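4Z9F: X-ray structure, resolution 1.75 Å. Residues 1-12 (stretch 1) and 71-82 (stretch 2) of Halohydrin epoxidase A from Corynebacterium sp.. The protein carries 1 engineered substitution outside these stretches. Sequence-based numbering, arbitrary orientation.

Stretch 1 (1-12) MKIALVTHARHF
Stretch 2, residues 71-82: EAIDTIVSNDYI

The two stretches run as neighbouring parallel beta strands, and past Val6 the side chains of Asn79 and Tyr81 engage the turn from His8 to His11. The strand axes approach to 4.7 Å and their N-to-C directions differ by 9°; together the stretches bury 934 Å².

The register is read from CA-CA distances of 4.8 Å for Ala4-Thr75, 4.7 Å for Leu5-Ile76 and 4.8 Å for Val6-Val77. Extended phi/psi values, such as -112/129 at Leu5 and -114/124 at Ile76, let the backbone bonds alternate between strands as parallel pairing requires: Asp74 N to Ile3 O (2.9 Å), Leu5 N to Thr75 O (3.0 Å), Val77 N to Leu5 O (2.7 Å) and Thr7 N to Val77 O (3.2 Å). The last three have N-H...O angles of 162-166°. At Asp74 phi/psi is -86/-39, a local break in the extended path, and Thr75 N adds a weak bond to Ile3 O at 3.5 Å.

Side chains pair by sheet face. Leu5 (chi1 t, chi2 p) and Ile76 (m, t) share one face, with Leu5 CD2 4.2 Å from Ile76 CG2. Ala4, Val6, Thr75 and Val77 occupy the other, where Val6 CG2 lies 4.0 Å from Val77 CB; both valines are t. Leu5 with Ile76 and Val6 with Val77 are apolar side chains in buried positions, so each pair meets by van der Waals contact.

At the N-terminal end, Lys2 NZ and Asp74 OD1 stand 4.2 Å apart, beyond a salt bridge, and a water joins them at 2.9 Å from Lys2 NZ and 2.8 Å from Asp74 OD1. A second water links Ile3 N (2.9 Å) to Ala72 O (2.5 Å).

After Val6, Thr7 (chi1 p) accepts a hydrogen bond at OG1 from Asn79 N, 2.8 Å. Another water lies 2.7 Å from Thr7 OG1, 2.7 Å from Ser78 OG and 2.6 Å from Asp80 OD1. His8 to His11 form a type I turn closed by His11 N to His8 O (3.0 Å). Asn79 (chi1 t, chi2 63°) directs its amide into this region: ND2 donates to Thr7 O at 3.2 Å and His11 O at 3.0 Å, so that one side-chain amide bonds both Thr7 and the turn residue His11.

Tyr81 (chi1 99°, chi2 107°) contacts both histidines, each with chi1 m. Its ring stacks offset on His11, centroids 4.4 Å apart and planes at 12°, while His11 CB sits 3.8 Å from the Tyr81 ring centroid. Its edge approaches the face of His8, with centroids 5.2 Å apart and planes at 78°. Phe12 (chi1 t) completes the packing, its CD2 4.1 Å from Tyr81 CB.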

# COMPACT_ATOMS: atom_id res chain seq x y z
N MET C 1 -2.38 -2.07 -39.77
CA MET C 1 -3.22 -2.25 -38.59
C MET C 1 -2.41 -2.85 -37.45
O MET C 1 -1.60 -3.77 -37.65
CB MET C 1 -4.42 -3.15 -38.91
CG MET C 1 -5.51 -2.47 -39.72
SD MET C 1 -6.92 -3.55 -40.01
CE MET C 1 -7.93 -3.21 -38.57
N LYS C 2 -2.64 -2.33 -36.24
CA LYS C 2 -1.96 -2.85 -35.06
C LYS C 2 -2.55 -4.19 -34.67
O LYS C 2 -3.76 -4.42 -34.80
CB LYS C 2 -2.08 -1.85 -33.90
CG LYS C 2 -1.42 -0.51 -34.19
CD LYS C 2 -1.55 0.46 -33.03
CE LYS C 2 -0.67 1.69 -33.24
NZ LYS C 2 -0.93 2.75 -32.22
N ILE C 3 -1.70 -5.09 -34.20
CA ILE C 3 -2.11 -6.41 -33.76
C ILE C 3 -2.20 -6.42 -32.25
O ILE C 3 -1.29 -5.91 -31.57
CB ILE C 3 -1.14 -7.50 -34.25
CG1 ILE C 3 -0.74 -7.25 -35.71
CG2 ILE C 3 -1.76 -8.87 -34.06
CD1 ILE C 3 -1.90 -7.11 -36.65
N ALA C 4 -3.28 -6.98 -31.72
CA ALA C 4 -3.42 -7.24 -30.30
C ALA C 4 -3.70 -8.72 -30.09
O ALA C 4 -4.33 -9.38 -30.93
CB ALA C 4 -4.55 -6.40 -29.67
N LEU C 5 -3.19 -9.24 -28.98
CA LEU C 5 -3.49 -10.58 -28.52
C LEU C 5 -4.30 -10.45 -27.24
O LEU C 5 -3.93 -9.69 -26.34
CB LEU C 5 -2.20 -11.37 -28.26
CG LEU C 5 -2.35 -12.69 -27.49
CD1 LEU C 5 -3.21 -13.70 -28.24
CD2 LEU C 5 -0.98 -13.27 -27.16
N VAL C 6 -5.44 -11.14 -27.18
CA VAL C 6 -6.33 -11.15 -26.02
C VAL C 6 -6.57 -12.60 -25.63
O VAL C 6 -7.07 -13.38 -26.44
CB VAL C 6 -7.66 -10.44 -26.29
CG1 VAL C 6 -8.60 -10.57 -25.08
CG2 VAL C 6 -7.45 -8.98 -26.69
N THR C 7 -6.22 -12.96 -24.40
CA THR C 7 -6.47 -14.32 -23.95
C THR C 7 -7.88 -14.42 -23.36
O THR C 7 -8.51 -13.42 -23.03
CB THR C 7 -5.42 -14.75 -22.93
OG1 THR C 7 -5.47 -13.86 -21.81
CG2 THR C 7 -4.04 -14.69 -23.55
N HIS C 8 -8.35 -15.66 -23.26
CA HIS C 8 -9.68 -15.97 -22.71
C HIS C 8 -10.74 -14.99 -23.21
O HIS C 8 -11.48 -14.37 -22.44
CB HIS C 8 -9.62 -16.01 -21.19
CG HIS C 8 -8.70 -17.06 -20.65
ND1 HIS C 8 -9.02 -18.40 -20.65
CD2 HIS C 8 -7.48 -16.97 -20.08
CE1 HIS C 8 -8.04 -19.09 -20.11
NE2 HIS C 8 -7.09 -18.24 -19.75
N ALA C 9 -10.80 -14.85 -24.54
CA ALA C 9 -11.51 -13.74 -25.17
C ALA C 9 -13.01 -13.73 -24.89
O ALA C 9 -13.66 -12.69 -25.08
CB ALA C 9 -11.28 -13.75 -26.68
N ARG C 10 -13.59 -14.84 -24.46
CA ARG C 10 -15.02 -14.90 -24.22
C ARG C 10 -15.40 -14.66 -22.77
O ARG C 10 -16.58 -14.75 -22.42
CB ARG C 10 -15.57 -16.24 -24.71
CG ARG C 10 -15.29 -16.46 -26.19
CD ARG C 10 -15.68 -17.83 -26.64
NE ARG C 10 -17.12 -17.96 -26.81
CZ ARG C 10 -17.71 -19.02 -27.37
NH1 ARG C 10 -16.97 -20.03 -27.81
NH2 ARG C 10 -19.03 -19.06 -27.48
N HIS C 11 -14.42 -14.34 -21.92
CA HIS C 11 -14.63 -14.33 -20.48
C HIS C 11 -14.07 -13.06 -19.87
O HIS C 11 -13.28 -12.34 -20.50
CB HIS C 11 -13.98 -15.56 -19.84
CG HIS C 11 -14.50 -16.86 -20.37
ND1 HIS C 11 -15.64 -17.46 -19.89
CD2 HIS C 11 -14.05 -17.65 -21.37
CE1 HIS C 11 -15.87 -18.57 -20.56
NE2 HIS C 11 -14.91 -18.72 -21.46
N PHE C 12 -14.51 -12.77 -18.64
CA PHE C 12 -13.96 -11.68 -17.84
C PHE C 12 -13.91 -10.37 -18.64
O PHE C 12 -14.94 -9.89 -19.13
CB PHE C 12 -12.57 -12.09 -17.33
CG PHE C 12 -12.12 -11.40 -16.06
CD1 PHE C 12 -13.01 -10.66 -15.29
CD2 PHE C 12 -10.80 -11.49 -15.65
CE1 PHE C 12 -12.58 -10.04 -14.13
CE2 PHE C 12 -10.37 -10.87 -14.49
CZ PHE C 12 -11.26 -10.14 -13.73
N GLU C 71 3.23 -8.72 -38.35
CA GLU C 71 4.68 -8.59 -38.20
C GLU C 71 5.11 -8.28 -36.77
O GLU C 71 6.21 -8.66 -36.37
CB GLU C 71 5.22 -7.52 -39.16
CG GLU C 71 5.03 -6.08 -38.69
CD GLU C 71 6.14 -5.14 -39.18
OE1 GLU C 71 6.20 -3.99 -38.68
OE2 GLU C 71 6.95 -5.56 -40.05
N ALA C 72 4.27 -7.60 -35.98
CA ALA C 72 4.62 -7.28 -34.60
C ALA C 72 3.36 -7.17 -33.77
O ALA C 72 2.32 -6.71 -34.25
CB ALA C 72 5.42 -5.97 -34.52
N ILE C 73 3.46 -7.57 -32.50
CA ILE C 73 2.37 -7.43 -31.54
C ILE C 73 2.52 -6.08 -30.85
O ILE C 73 3.57 -5.79 -30.25
CB ILE C 73 2.38 -8.57 -30.51
CG1 ILE C 73 2.20 -9.92 -31.20
CG2 ILE C 73 1.26 -8.39 -29.47
CD1 ILE C 73 2.42 -11.09 -30.26
N ASP C 74 1.48 -5.25 -30.92
CA ASP C 74 1.47 -3.95 -30.27
C ASP C 74 1.02 -4.04 -28.81
O ASP C 74 1.57 -3.35 -27.95
CB ASP C 74 0.56 -2.98 -31.04
CG ASP C 74 0.32 -1.65 -30.31
OD1 ASP C 74 1.00 -0.65 -30.64
OD2 ASP C 74 -0.57 -1.60 -29.42
N THR C 75 0.02 -4.88 -28.53
CA THR C 75 -0.57 -4.99 -27.20
C THR C 75 -0.95 -6.43 -26.92
O THR C 75 -1.51 -7.12 -27.78
CB THR C 75 -1.80 -4.09 -27.07
OG1 THR C 75 -1.42 -2.72 -27.25
CG2 THR C 75 -2.47 -4.27 -25.70
N ILE C 76 -0.63 -6.89 -25.71
CA ILE C 76 -1.12 -8.16 -25.20
C ILE C 76 -2.02 -7.84 -24.01
O ILE C 76 -1.61 -7.14 -23.08
CB ILE C 76 0.03 -9.10 -24.78
CG1 ILE C 76 0.96 -9.39 -25.97
CG2 ILE C 76 -0.53 -10.40 -24.18
CD1 ILE C 76 2.20 -10.17 -25.59
N VAL C 77 -3.27 -8.31 -24.07
CA VAL C 77 -4.16 -8.27 -22.92
C VAL C 77 -4.17 -9.67 -22.33
O VAL C 77 -4.76 -10.60 -22.90
CB VAL C 77 -5.58 -7.83 -23.29
CG1 VAL C 77 -6.48 -7.92 -22.06
CG2 VAL C 77 -5.58 -6.41 -23.82
N SER C 78 -3.50 -9.83 -21.19
CA SER C 78 -3.44 -11.12 -20.51
C SER C 78 -4.65 -11.18 -19.58
O SER C 78 -4.59 -10.79 -18.42
CB SER C 78 -2.14 -11.27 -19.73
OG SER C 78 -2.04 -12.56 -19.18
N ASN C 79 -5.75 -11.69 -20.12
CA ASN C 79 -7.05 -11.66 -19.45
C ASN C 79 -7.26 -13.01 -18.77
O ASN C 79 -8.00 -13.88 -19.24
CB ASN C 79 -8.13 -11.32 -20.47
CG ASN C 79 -9.52 -11.51 -19.94
OD1 ASN C 79 -9.95 -10.85 -18.99
ND2 ASN C 79 -10.26 -12.41 -20.59
N ASP C 80 -6.59 -13.19 -17.64
CA ASP C 80 -6.61 -14.48 -16.96
C ASP C 80 -7.82 -14.58 -16.05
O ASP C 80 -8.25 -13.59 -15.45
CB ASP C 80 -5.31 -14.67 -16.18
CG ASP C 80 -4.08 -14.54 -17.09
OD1 ASP C 80 -3.83 -15.49 -17.86
OD2 ASP C 80 -3.41 -13.48 -17.06
N TYR C 81 -8.39 -15.78 -15.97
CA TYR C 81 -9.58 -16.04 -15.18
C TYR C 81 -9.64 -17.53 -14.90
O TYR C 81 -8.95 -18.32 -15.54
CB TYR C 81 -10.84 -15.56 -15.90
CG TYR C 81 -11.59 -16.67 -16.61
CD1 TYR C 81 -12.79 -17.16 -16.11
CD2 TYR C 81 -11.08 -17.25 -17.77
CE1 TYR C 81 -13.47 -18.19 -16.74
CE2 TYR C 81 -11.75 -18.28 -18.41
CZ TYR C 81 -12.94 -18.74 -17.89
OH TYR C 81 -13.61 -19.76 -18.53
N ILE C 82 -10.44 -17.90 -13.91
CA ILE C 82 -10.68 -19.32 -13.63
C ILE C 82 -12.19 -19.48 -13.55
O ILE C 82 -12.89 -18.55 -13.11
CB ILE C 82 -9.93 -19.79 -12.37
CG1 ILE C 82 -9.99 -21.32 -12.24
CG2 ILE C 82 -10.46 -19.10 -11.11
CD1 ILE C 82 -8.98 -21.91 -11.27
O HOH W 1 0.29 1.92 -29.67
O HOH W 2 1.17 -4.53 -34.29
O HOH W 3 -3.40 -14.62 -20.27